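Local structure of type I site-specific restriction-modification system, R (Restriction) subunit (Vibrio vulnificus, 3H1T) at residues A119-N123 and L140-P144. The protein is a putative HsdR subunit of a type I restriction enzyme, probably coupling ATP hydrolysis to DNA translocation and cleavage. Coordinates in Å, arbitrary orientation, origin at the centre of the assembly. Numbering follows the deposited sequence.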
ATOM      1  N   ALA A 119     -25.014  -1.809   7.198  1.00 22.01           N
ATOM      2  CA  ALA A 119     -24.651  -3.029   7.897  1.00 22.51           C
ATOM      3  C   ALA A 119     -25.865  -3.724   8.492  1.00 23.21           C
ATOM      4  O   ALA A 119     -26.753  -3.067   9.028  1.00 24.52           O
ATOM      5  CB  ALA A 119     -23.633  -2.709   9.003  1.00 23.96           C
ATOM      6  N   TYR A 120     -25.900  -5.052   8.410  1.00 24.80           N
ATOM      7  CA  TYR A 120     -27.027  -5.821   8.923  1.00 23.53           C
ATOM      8  C   TYR A 120     -26.643  -6.980   9.813  1.00 21.59           C
ATOM      9  O   TYR A 120     -25.662  -7.662   9.590  1.00 23.62           O
ATOM     10  CB  TYR A 120     -27.851  -6.365   7.761  1.00 22.34           C
ATOM     11  CG  TYR A 120     -28.330  -5.278   6.849  1.00 25.92           C
ATOM     12  CD1 TYR A 120     -29.506  -4.582   7.132  1.00 25.50           C
ATOM     13  CD2 TYR A 120     -27.559  -4.875   5.762  1.00 25.27           C
ATOM     14  CE1 TYR A 120     -29.900  -3.501   6.353  1.00 26.46           C
ATOM     15  CE2 TYR A 120     -27.934  -3.791   4.975  1.00 27.82           C
ATOM     16  CZ  TYR A 120     -29.100  -3.104   5.279  1.00 28.88           C
ATOM     17  OH  TYR A 120     -29.431  -2.010   4.529  1.00 30.27           O
ATOM     18  N   SER A 121     -27.438  -7.200  10.838  1.00 21.50           N
ATOM     19  CA  SER A 121     -27.237  -8.314  11.717  1.00 23.20           C
ATOM     20  C   SER A 121     -28.577  -9.029  11.648  1.00 25.00           C
ATOM     21  O   SER A 121     -29.625  -8.389  11.727  1.00 27.48           O
ATOM     22  CB  SER A 121     -26.924  -7.823  13.126  1.00 19.76           C
ATOM     23  OG  SER A 121     -26.737  -8.926  13.969  1.00 21.56           O
ATOM     24  N   THR A 122     -28.561 -10.346  11.488  1.00 22.38           N
ATOM     25  CA  THR A 122     -29.802 -11.080  11.394  1.00 22.94           C
ATOM     26  C   THR A 122     -29.682 -12.461  11.983  1.00 24.74           C
ATOM     27  O   THR A 122     -28.596 -13.036  12.011  1.00 25.40           O
ATOM     28  CB  THR A 122     -30.240 -11.229   9.936  1.00 25.40           C
ATOM     29  OG1 THR A 122     -31.411 -12.055   9.869  1.00 27.75           O
ATOM     30  CG2 THR A 122     -29.120 -11.866   9.121  1.00 24.32           C
ATOM     31  N   ASN A 123     -30.810 -12.984  12.460  1.00 25.79           N
ATOM     32  CA  ASN A 123     -30.866 -14.321  13.027  1.00 25.19           C
ATOM     33  C   ASN A 123     -31.919 -15.108  12.268  1.00 25.41           C
ATOM     34  O   ASN A 123     -32.459 -16.089  12.778  1.00 27.23           O
ATOM     35  CB  ASN A 123     -31.203 -14.266  14.527  1.00 27.81           C
ATOM     36  CG  ASN A 123     -32.536 -13.570  14.825  1.00 28.84           C
ATOM     37  OD1 ASN A 123     -33.187 -13.015  13.943  1.00 29.63           O
ATOM     38  ND2 ASN A 123     -32.933 -13.599  16.090  1.00 29.58           N
ATOM     39  N   LEU A 140     -35.869  -4.140  10.873  1.00 30.66           N
ATOM     40  CA  LEU A 140     -36.628  -3.981   9.640  1.00 28.73           C
ATOM     41  C   LEU A 140     -37.509  -5.192   9.453  1.00 29.46           C
ATOM     42  O   LEU A 140     -37.239  -6.262  10.007  1.00 28.05           O
ATOM     43  CB  LEU A 140     -35.705  -3.864   8.423  1.00 31.21           C
ATOM     44  CG  LEU A 140     -34.575  -2.833   8.478  1.00 30.77           C
ATOM     45  CD1 LEU A 140     -33.742  -2.938   7.209  1.00 28.08           C
ATOM     46  CD2 LEU A 140     -35.142  -1.420   8.656  1.00 30.36           C
ATOM     47  N   SER A 141     -38.567  -5.024   8.666  1.00 34.33           N
ATOM     48  CA  SER A 141     -39.487  -6.122   8.388  1.00 34.67           C
ATOM     49  C   SER A 141     -38.935  -6.951   7.240  1.00 33.00           C
ATOM     50  O   SER A 141     -39.463  -8.011   6.910  1.00 34.17           O
ATOM     51  CB  SER A 141     -40.861  -5.576   8.006  1.00 43.95           C
ATOM     52  OG  SER A 141     -40.771  -4.810   6.814  1.00 47.46           O
ATOM     53  N   ARG A 142     -37.860  -6.452   6.645  1.00 29.40           N
ATOM     54  CA  ARG A 142     -37.221  -7.124   5.527  1.00 29.25           C
ATOM     55  C   ARG A 142     -35.977  -6.355   5.075  1.00 28.00           C
ATOM     56  O   ARG A 142     -35.761  -5.215   5.474  1.00 25.84           O
ATOM     57  CB  ARG A 142     -38.219  -7.252   4.365  1.00 34.34           C
ATOM     58  CG  ARG A 142     -38.895  -5.938   3.975  1.00 38.19           C
ATOM     59  CD  ARG A 142     -39.201  -5.892   2.490  1.00 38.98           C
ATOM     60  NE  ARG A 142     -38.284  -5.021   1.761  1.00 41.99           N
ATOM     61  CZ  ARG A 142     -38.583  -3.793   1.348  1.00 40.93           C
ATOM     62  NH1 ARG A 142     -39.780  -3.291   1.589  1.00 41.35           N
ATOM     63  NH2 ARG A 142     -37.681  -3.065   0.702  1.00 38.73           N
ATOM     64  N   PHE A 143     -35.155  -6.999   4.254  1.00 27.29           N
ATOM     65  CA  PHE A 143     -33.950  -6.373   3.721  1.00 24.88           C
ATOM     66  C   PHE A 143     -34.266  -5.318   2.677  1.00 24.27           C
ATOM     67  O   PHE A 143     -35.181  -5.473   1.889  1.00 23.13           O
ATOM     68  CB  PHE A 143     -33.051  -7.424   3.070  1.00 22.35           C
ATOM     69  CG  PHE A 143     -32.323  -8.294   4.036  1.00 21.29           C
ATOM     70  CD1 PHE A 143     -31.244  -7.789   4.767  1.00 17.52           C
ATOM     71  CD2 PHE A 143     -32.726  -9.613   4.239  1.00 19.37           C
ATOM     72  CE1 PHE A 143     -30.584  -8.577   5.699  1.00 16.54           C
ATOM     73  CE2 PHE A 143     -32.071 -10.414   5.170  1.00 20.26           C
ATOM     74  CZ  PHE A 143     -30.996  -9.891   5.910  1.00 19.02           C
ATOM     75  N   PRO A 144     -33.504  -4.215   2.665  1.00 28.24           N
ATOM     76  CA  PRO A 144     -33.741  -3.175   1.666  1.00 27.65           C
ATOM     77  C   PRO A 144     -33.383  -3.782   0.303  1.00 30.69           C
ATOM     78  O   PRO A 144     -32.651  -4.782   0.219  1.00 27.73           O
ATOM     79  CB  PRO A 144     -32.746  -2.085   2.072  1.00 24.18           C
ATOM     80  CG  PRO A 144     -32.712  -2.222   3.564  1.00 25.80           C
ATOM     81  CD  PRO A 144     -32.538  -3.729   3.668  1.00 24.16           C
TER
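An edge-to-face aromatic pair joins the mixed β-sheet of the N-terminal α/β domain, probably the PD-(D/E)XK-type nuclease module of HsdR subunits, to the loop leading from edge strand 137-140 into helix 146-157. Strand 118-122 lies inside the sheet between parallel strand 86-93 and antiparallel strand 127-131. Its alternation sends Tyr120 and Thr122 toward the loop and turns Ser121 away. No hydrogen bond links the two segments; side-chain packing makes the contact, burying 211 Å² in total. Tyr120, in the m rotamer, offers a ring face to the edge of Phe143, with centroids 5.8 Å apart and planes at 73°. Phe143 leaves its backbone sideways, but with chi1 also m its ring extends to the strand, placing CE1 4.1 Å from Tyr120 CB and CZ 4.2 Å from Thr122 CG2. The t rotamer of Thr122 gives this methyl to the aromatic ring, while its OG1 hydrogen-bonds Gly124 N and Glu126 O in the following turn. Helix 26-40 also packs on Phe143, through Lys37 and Leu38. Leu140 (chi1 m, chi2 t) brings CD1 to within 4.0 Å of Tyr120 CE1, near the plane of the ring. Pro144 packs on the same ring, its CD 3.8 Å from Tyr120 CE1 and its CG 3.4 Å from Tyr120 OH, a hydroxyl hydrogen-bonded to Glu129 on the neighbouring strand. The exposed Arg142 reaches Glu148 of helix 146-157 in a salt bridge through NH2, and folds back on its own loop, its NE donating to Phe143 O at 3.1 Å.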